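Local coordinates for protein enoyl-CoA hydratase/isomerase (Mycobacterium avium, PDB 3P5M) that probably catalyses hydration or isomerisation of enoyl-CoA thioesters, as expected of a hexameric member of the crotonase superfamily, at residues V118-T130 and M156-A168. Residues are numbered along the deposited sequence; the frame is centred on the assembly and turned at random.
Sequences VAAPASYFQLAFT and MAMTAEKISAATA
Lys162 crosses Tyr124 and Gln126 obliquely; its CG touches both, while the rest of the chain follows the tyrosine. Lys162 CB lies 3.9 Å from Tyr124 CD1, and Lys162 CG is 3.6 Å from Gln126 CD. Lys162 CD then passes over one face of the Tyr124 ring in a CH-pi contact, 3.9 Å from the ring centroid and displaced toward the rim. Lys162 CE goes on past Tyr124 CE1 and OH, and NZ reaches a salt bridge with Asp181 of a second subunit, tying this pair to the oligomer interface. In Gln126, chi1 of -177° and an extended chain carry the amide across to the turn at Ala160, where NE2 gives Ala160 O an almost straight hydrogen bond of 2.8 Å; Ala160 O lies in the plane of the Gln126 amide. Phe125 and Ile163 exchange two backbone hydrogen bonds, and Ala165 N, at the start of helix 165-171, donates to Ser123 O. At the other end, Thr130 OG1 donates to Ala157 O at 3.1 Å, while one water joins Leu127 O, Thr130 N and Ala157 O. Leu127 CD1 packs on Met156 and Ala157 of helix 150-159. The antiparallel pairing of 124-126 with 163-164, beside strand 102-104, forms the small second sheet of the crotonase fold.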
ATOM      1  N   VAL B 118       5.607  -1.394  20.443  1.00  8.29           N
ATOM      2  CA  VAL B 118       4.683  -0.289  20.164  1.00  8.36           C
ATOM      3  C   VAL B 118       5.544   0.927  19.829  1.00  8.37           C
ATOM      4  O   VAL B 118       6.261   1.473  20.689  1.00  8.44           O
ATOM      5  CB  VAL B 118       3.728   0.008  21.377  1.00  8.48           C
ATOM      6  CG1 VAL B 118       2.749   1.122  21.014  1.00  8.55           C
ATOM      7  CG2 VAL B 118       2.927  -1.261  21.831  1.00  8.48           C
ATOM      8  N   ALA B 119       5.517   1.306  18.567  1.00  8.33           N
ATOM      9  CA  ALA B 119       6.449   2.294  18.053  1.00  8.34           C
ATOM     10  C   ALA B 119       5.753   3.641  17.883  1.00  8.43           C
ATOM     11  O   ALA B 119       4.653   3.708  17.317  1.00  8.44           O
ATOM     12  CB  ALA B 119       7.057   1.811  16.700  1.00  8.25           C
ATOM     13  N   ALA B 120       6.401   4.694  18.398  1.00  8.52           N
ATOM     14  CA  ALA B 120       5.955   6.077  18.204  1.00  8.63           C
ATOM     15  C   ALA B 120       6.182   6.462  16.753  1.00  8.59           C
ATOM     16  O   ALA B 120       7.140   5.927  16.119  1.00  9.86           O
ATOM     17  CB  ALA B 120       6.744   7.007  19.153  1.00  8.89           C
ATOM     18  N   PRO B 121       5.360   7.391  16.220  1.00  8.66           N
ATOM     19  CA  PRO B 121       5.401   7.799  14.781  1.00  8.64           C
ATOM     20  C   PRO B 121       6.760   8.260  14.288  1.00  8.91           C
ATOM     21  O   PRO B 121       7.178   7.898  13.154  1.00  8.93           O
ATOM     22  CB  PRO B 121       4.384   8.957  14.669  1.00  8.76           C
ATOM     23  CG  PRO B 121       3.675   9.030  15.973  1.00  9.92           C
ATOM     24  CD  PRO B 121       4.215   7.995  16.941  1.00  8.77           C
ATOM     25  N   ALA B 122       7.463   9.017  15.121  1.00  9.27           N
ATOM     26  CA  ALA B 122       8.796   9.504  14.748  1.00  9.82           C
ATOM     27  C   ALA B 122       9.911   8.517  15.137  1.00 10.03           C
ATOM     28  O   ALA B 122      11.113   8.849  15.046  1.00 10.41           O
ATOM     29  CB  ALA B 122       9.038  10.898  15.371  1.00  9.08           C
ATOM     30  N   SER B 123       9.540   7.311  15.561  1.00  9.85           N
ATOM     31  CA  SER B 123      10.582   6.329  15.977  1.00  9.32           C
ATOM     32  C   SER B 123      11.208   5.666  14.747  1.00  9.00           C
ATOM     33  O   SER B 123      10.668   5.795  13.653  1.00  8.86           O
ATOM     34  CB  SER B 123      10.092   5.333  17.024  1.00  8.50           C
ATOM     35  OG  SER B 123       9.142   4.410  16.517  1.00  9.86           O
ATOM     36  N   TYR B 124      12.410   5.102  14.901  1.00  8.45           N
ATOM     37  CA  TYR B 124      13.066   4.364  13.809  1.00  8.77           C
ATOM     38  C   TYR B 124      14.046   3.303  14.307  1.00  9.10           C
ATOM     39  O   TYR B 124      14.504   3.332  15.468  1.00  8.82           O
ATOM     40  CB  TYR B 124      13.795   5.319  12.851  1.00  8.46           C
ATOM     41  CG  TYR B 124      14.920   6.096  13.467  1.00  8.59           C
ATOM     42  CD1 TYR B 124      16.236   5.622  13.398  1.00  9.58           C
ATOM     43  CD2 TYR B 124      14.690   7.309  14.113  1.00  8.70           C
ATOM     44  CE1 TYR B 124      17.291   6.343  13.930  1.00 11.54           C
ATOM     45  CE2 TYR B 124      15.755   8.058  14.662  1.00 10.96           C
ATOM     46  CZ  TYR B 124      17.035   7.563  14.556  1.00 11.60           C
ATOM     47  OH  TYR B 124      18.070   8.262  15.069  1.00 17.54           O
ATOM     48  N   PHE B 125      14.385   2.400  13.390  1.00 10.09           N
ATOM     49  CA  PHE B 125      15.147   1.182  13.675  1.00 10.27           C
ATOM     50  C   PHE B 125      16.289   1.180  12.687  1.00 11.21           C
ATOM     51  O   PHE B 125      16.094   1.410  11.481  1.00 11.78           O
ATOM     52  CB  PHE B 125      14.227  -0.029  13.507  1.00 10.77           C
ATOM     53  CG  PHE B 125      13.023   0.007  14.419  1.00 10.12           C
ATOM     54  CD1 PHE B 125      13.038  -0.653  15.657  1.00  9.55           C
ATOM     55  CD2 PHE B 125      11.915   0.741  14.079  1.00 10.37           C
ATOM     56  CE1 PHE B 125      11.948  -0.586  16.516  1.00  9.62           C
ATOM     57  CE2 PHE B 125      10.825   0.825  14.917  1.00  8.83           C
ATOM     58  CZ  PHE B 125      10.829   0.152  16.145  1.00 11.38           C
ATOM     59  N   GLN B 126      17.505   0.975  13.183  1.00 10.66           N
ATOM     60  CA  GLN B 126      18.641   1.169  12.322  1.00 10.90           C
ATOM     61  C   GLN B 126      19.839   0.358  12.815  1.00 10.96           C
ATOM     62  O   GLN B 126      20.178   0.402  13.990  1.00 11.33           O
ATOM     63  CB  GLN B 126      19.029   2.650  12.308  1.00  9.94           C
ATOM     64  CG  GLN B 126      20.198   2.986  11.353  1.00 10.07           C
ATOM     65  CD  GLN B 126      20.771   4.406  11.580  1.00 13.46           C
ATOM     66  OE1 GLN B 126      20.608   4.972  12.650  1.00 10.60           O
ATOM     67  NE2 GLN B 126      21.434   4.967  10.565  1.00 11.05           N
ATOM     68  N   LEU B 127      20.465  -0.359  11.891  1.00 10.85           N
ATOM     69  CA  LEU B 127      21.722  -1.077  12.178  1.00 11.87           C
ATOM     70  C   LEU B 127      22.867  -0.162  11.730  1.00 12.90           C
ATOM     71  O   LEU B 127      23.424  -0.308  10.630  1.00 12.11           O
ATOM     72  CB  LEU B 127      21.746  -2.429  11.461  1.00 10.67           C
ATOM     73  CG  LEU B 127      20.610  -3.408  11.777  1.00  9.10           C
ATOM     74  CD1 LEU B 127      20.760  -4.736  10.990  1.00  8.32           C
ATOM     75  CD2 LEU B 127      20.519  -3.690  13.283  1.00 12.46           C
ATOM     76  N   ALA B 128      23.179   0.826  12.561  1.00 14.04           N
ATOM     77  CA  ALA B 128      24.212   1.788  12.179  1.00 16.80           C
ATOM     78  C   ALA B 128      25.630   1.251  12.369  1.00 18.40           C
ATOM     79  O   ALA B 128      26.583   1.971  12.124  1.00 21.01           O
ATOM     80  CB  ALA B 128      24.043   3.123  12.914  1.00 16.01           C
ATOM     81  N   PHE B 129      25.786  -0.004  12.768  1.00 19.45           N
ATOM     82  CA  PHE B 129      27.113  -0.485  13.135  1.00 20.97           C
ATOM     83  C   PHE B 129      28.125  -0.287  12.007  1.00 20.48           C
ATOM     84  O   PHE B 129      29.244   0.162  12.258  1.00 20.25           O
ATOM     85  CB  PHE B 129      27.110  -1.979  13.519  1.00 21.89           C
ATOM     86  CG  PHE B 129      25.940  -2.433  14.364  1.00 24.67           C
ATOM     87  CD1 PHE B 129      26.120  -2.693  15.731  1.00 25.39           C
ATOM     88  CD2 PHE B 129      24.677  -2.670  13.789  1.00 24.31           C
ATOM     89  CE1 PHE B 129      25.076  -3.139  16.510  1.00 23.67           C
ATOM     90  CE2 PHE B 129      23.619  -3.142  14.565  1.00 26.28           C
ATOM     91  CZ  PHE B 129      23.820  -3.385  15.944  1.00 25.63           C
ATOM     92  N   THR B 130      27.739  -0.621  10.767  1.00 20.52           N
ATOM     93  CA  THR B 130      28.687  -0.593   9.645  1.00 19.96           C
ATOM     94  C   THR B 130      29.255   0.774   9.368  1.00 20.07           C
ATOM     95  O   THR B 130      30.298   0.877   8.711  1.00 20.83           O
ATOM     96  CB  THR B 130      28.139  -1.208   8.320  1.00 20.17           C
ATOM     97  OG1 THR B 130      26.848  -0.683   8.023  1.00 20.64           O
ATOM     98  CG2 THR B 130      28.051  -2.719   8.410  1.00 20.78           C
ATOM     99  N   MET B 156      19.374  -3.512   5.561  1.00  8.37           N
ATOM    100  CA  MET B 156      19.536  -2.803   6.830  1.00  9.35           C
ATOM    101  C   MET B 156      20.994  -2.840   7.297  1.00 10.14           C
ATOM    102  O   MET B 156      21.547  -1.820   7.687  1.00  9.50           O
ATOM    103  CB  MET B 156      18.657  -3.406   7.917  1.00  8.91           C
ATOM    104  CG  MET B 156      17.215  -2.938   7.799  1.00  9.55           C
ATOM    105  SD  MET B 156      16.232  -3.529   9.174  1.00 13.27           S
ATOM    106  CE  MET B 156      16.755  -2.373  10.432  1.00 11.54           C
ATOM    107  N   ALA B 157      21.602  -4.023   7.217  1.00 11.05           N
ATOM    108  CA  ALA B 157      22.931  -4.222   7.788  1.00 12.55           C
ATOM    109  C   ALA B 157      23.999  -3.618   6.894  1.00 13.09           C
ATOM    110  O   ALA B 157      24.898  -2.977   7.386  1.00 13.76           O
ATOM    111  CB  ALA B 157      23.223  -5.710   8.048  1.00 11.82           C
ATOM    112  N   MET B 158      23.881  -3.809   5.591  1.00 13.69           N
ATOM    113  CA  MET B 158      24.882  -3.298   4.668  1.00 14.82           C
ATOM    114  C   MET B 158      24.796  -1.802   4.348  1.00 14.30           C
ATOM    115  O   MET B 158      25.838  -1.184   4.076  1.00 14.38           O
ATOM    116  CB  MET B 158      24.915  -4.136   3.415  1.00 14.82           C
ATOM    117  CG  MET B 158      25.578  -5.463   3.729  1.00 19.28           C
ATOM    118  SD  MET B 158      25.617  -6.615   2.397  1.00 23.14           S
ATOM    119  CE  MET B 158      25.918  -5.569   1.008  1.00 24.87           C
ATOM    120  N   THR B 159      23.605  -1.209   4.395  1.00 13.55           N
ATOM    121  CA  THR B 159      23.482   0.230   4.052  1.00 13.67           C
ATOM    122  C   THR B 159      23.385   1.150   5.266  1.00 13.15           C
ATOM    123  O   THR B 159      23.519   2.389   5.152  1.00 13.02           O
ATOM    124  CB  THR B 159      22.251   0.523   3.143  1.00 13.66           C
ATOM    125  OG1 THR B 159      21.047   0.340   3.895  1.00 17.86           O
ATOM    126  CG2 THR B 159      22.243  -0.327   1.939  1.00 13.35           C
ATOM    127  N   ALA B 160      23.127   0.557   6.428  1.00 12.89           N
ATOM    128  CA  ALA B 160      22.922   1.318   7.666  1.00 12.95           C
ATOM    129  C   ALA B 160      21.771   2.382   7.591  1.00 12.95           C
ATOM    130  O   ALA B 160      21.804   3.383   8.299  1.00 12.94           O
ATOM    131  CB  ALA B 160      24.266   1.955   8.140  1.00 13.48           C
ATOM    132  N   GLU B 161      20.757   2.147   6.752  1.00 12.41           N
ATOM    133  CA  GLU B 161      19.661   3.121   6.580  1.00 13.07           C
ATOM    134  C   GLU B 161      18.736   3.070   7.769  1.00 12.06           C
ATOM    135  O   GLU B 161      18.562   2.003   8.381  1.00 11.35           O
ATOM    136  CB  GLU B 161      18.855   2.849   5.284  1.00 13.17           C
ATOM    137  CG  GLU B 161      19.605   3.240   4.025  1.00 19.33           C
ATOM    138  CD  GLU B 161      19.128   2.509   2.752  1.00 23.91           C
ATOM    139  OE1 GLU B 161      18.096   1.810   2.771  1.00 27.74           O
ATOM    140  OE2 GLU B 161      19.815   2.630   1.732  1.00 25.51           O
ATOM    141  N   LYS B 162      18.146   4.219   8.093  1.00 10.94           N
ATOM    142  CA  LYS B 162      17.109   4.310   9.107  1.00  9.83           C
ATOM    143  C   LYS B 162      15.827   3.739   8.513  1.00  9.76           C
ATOM    144  O   LYS B 162      15.450   4.086   7.391  1.00  8.53           O
ATOM    145  CB  LYS B 162      16.860   5.777   9.509  1.00 10.71           C
ATOM    146  CG  LYS B 162      18.018   6.385  10.343  1.00 10.10           C
ATOM    147  CD  LYS B 162      17.770   7.870  10.670  1.00 11.87           C
ATOM    148  CE  LYS B 162      19.060   8.513  11.195  1.00 13.41           C
ATOM    149  NZ  LYS B 162      18.883   9.979  11.352  1.00 16.65           N
ATOM    150  N   ILE B 163      15.162   2.861   9.271  1.00  8.32           N
ATOM    151  CA  ILE B 163      13.843   2.377   8.879  1.00  8.25           C
ATOM    152  C   ILE B 163      12.792   3.024   9.762  1.00  8.25           C
ATOM    153  O   ILE B 163      12.790   2.817  10.983  1.00  8.23           O
ATOM    154  CB  ILE B 163      13.755   0.841   9.030  1.00  8.17           C
ATOM    155  CG1 ILE B 163      14.996   0.158   8.383  1.00  8.19           C
ATOM    156  CG2 ILE B 163      12.401   0.340   8.505  1.00  8.12           C
ATOM    157  CD1 ILE B 163      15.224   0.507   6.842  1.00  8.25           C
ATOM    158  N   SER B 164      11.870   3.757   9.150  1.00  8.28           N
ATOM    159  CA  SER B 164      10.839   4.488   9.883  1.00  8.47           C
ATOM    160  C   SER B 164       9.939   3.533  10.636  1.00  8.23           C
ATOM    161  O   SER B 164       9.834   2.347  10.280  1.00  8.17           O
ATOM    162  CB  SER B 164       9.975   5.300   8.915  1.00  9.10           C
ATOM    163  OG  SER B 164       9.159   4.428   8.137  1.00  8.60           O
ATOM    164  N   ALA B 165       9.303   4.028  11.685  1.00  8.26           N
ATOM    165  CA  ALA B 165       8.299   3.198  12.362  1.00  8.35           C
ATOM    166  C   ALA B 165       7.262   2.670  11.371  1.00  8.20           C
ATOM    167  O   ALA B 165       6.941   1.514  11.419  1.00  8.67           O
ATOM    168  CB  ALA B 165       7.613   3.957  13.470  1.00  8.29           C
ATOM    169  N   ALA B 166       6.773   3.517  10.477  1.00  8.26           N
ATOM    170  CA  ALA B 166       5.743   3.143   9.487  1.00  8.45           C
ATOM    171  C   ALA B 166       6.218   1.989   8.578  1.00  9.35           C
ATOM    172  O   ALA B 166       5.499   1.034   8.379  1.00  9.88           O
ATOM    173  CB  ALA B 166       5.385   4.357   8.611  1.00  9.37           C
ATOM    174  N   THR B 167       7.435   2.111   8.037  1.00  9.30           N
ATOM    175  CA  THR B 167       8.043   1.087   7.190  1.00  9.23           C
ATOM    176  C   THR B 167       8.276  -0.220   7.954  1.00  8.88           C
ATOM    177  O   THR B 167       7.939  -1.281   7.439  1.00  8.10           O
ATOM    178  CB  THR B 167       9.357   1.600   6.614  1.00  9.19           C
ATOM    179  OG1 THR B 167       9.084   2.791   5.895  1.00  9.72           O
ATOM    180  CG2 THR B 167      10.033   0.571   5.680  1.00  9.29           C
ATOM    181  N   ALA B 168       8.805  -0.124   9.191  1.00  8.17           N
ATOM    182  CA  ALA B 168       8.996  -1.285  10.046  1.00  8.38           C
ATOM    183  C   ALA B 168       7.685  -2.011  10.239  1.00  8.69           C
ATOM    184  O   ALA B 168       7.639  -3.233  10.122  1.00  8.27           O
ATOM    185  CB  ALA B 168       9.598  -0.911  11.412  1.00  8.02           C
TER
HETATM  186  O   HOH W   1       6.012   6.416  11.199  1.00 20.98           O
HETATM  187  O   HOH W   2      19.880  -0.217   9.083  1.00  8.44           O
HETATM  188  O   HOH W   3      25.082  -2.327  10.126  1.00 25.53           O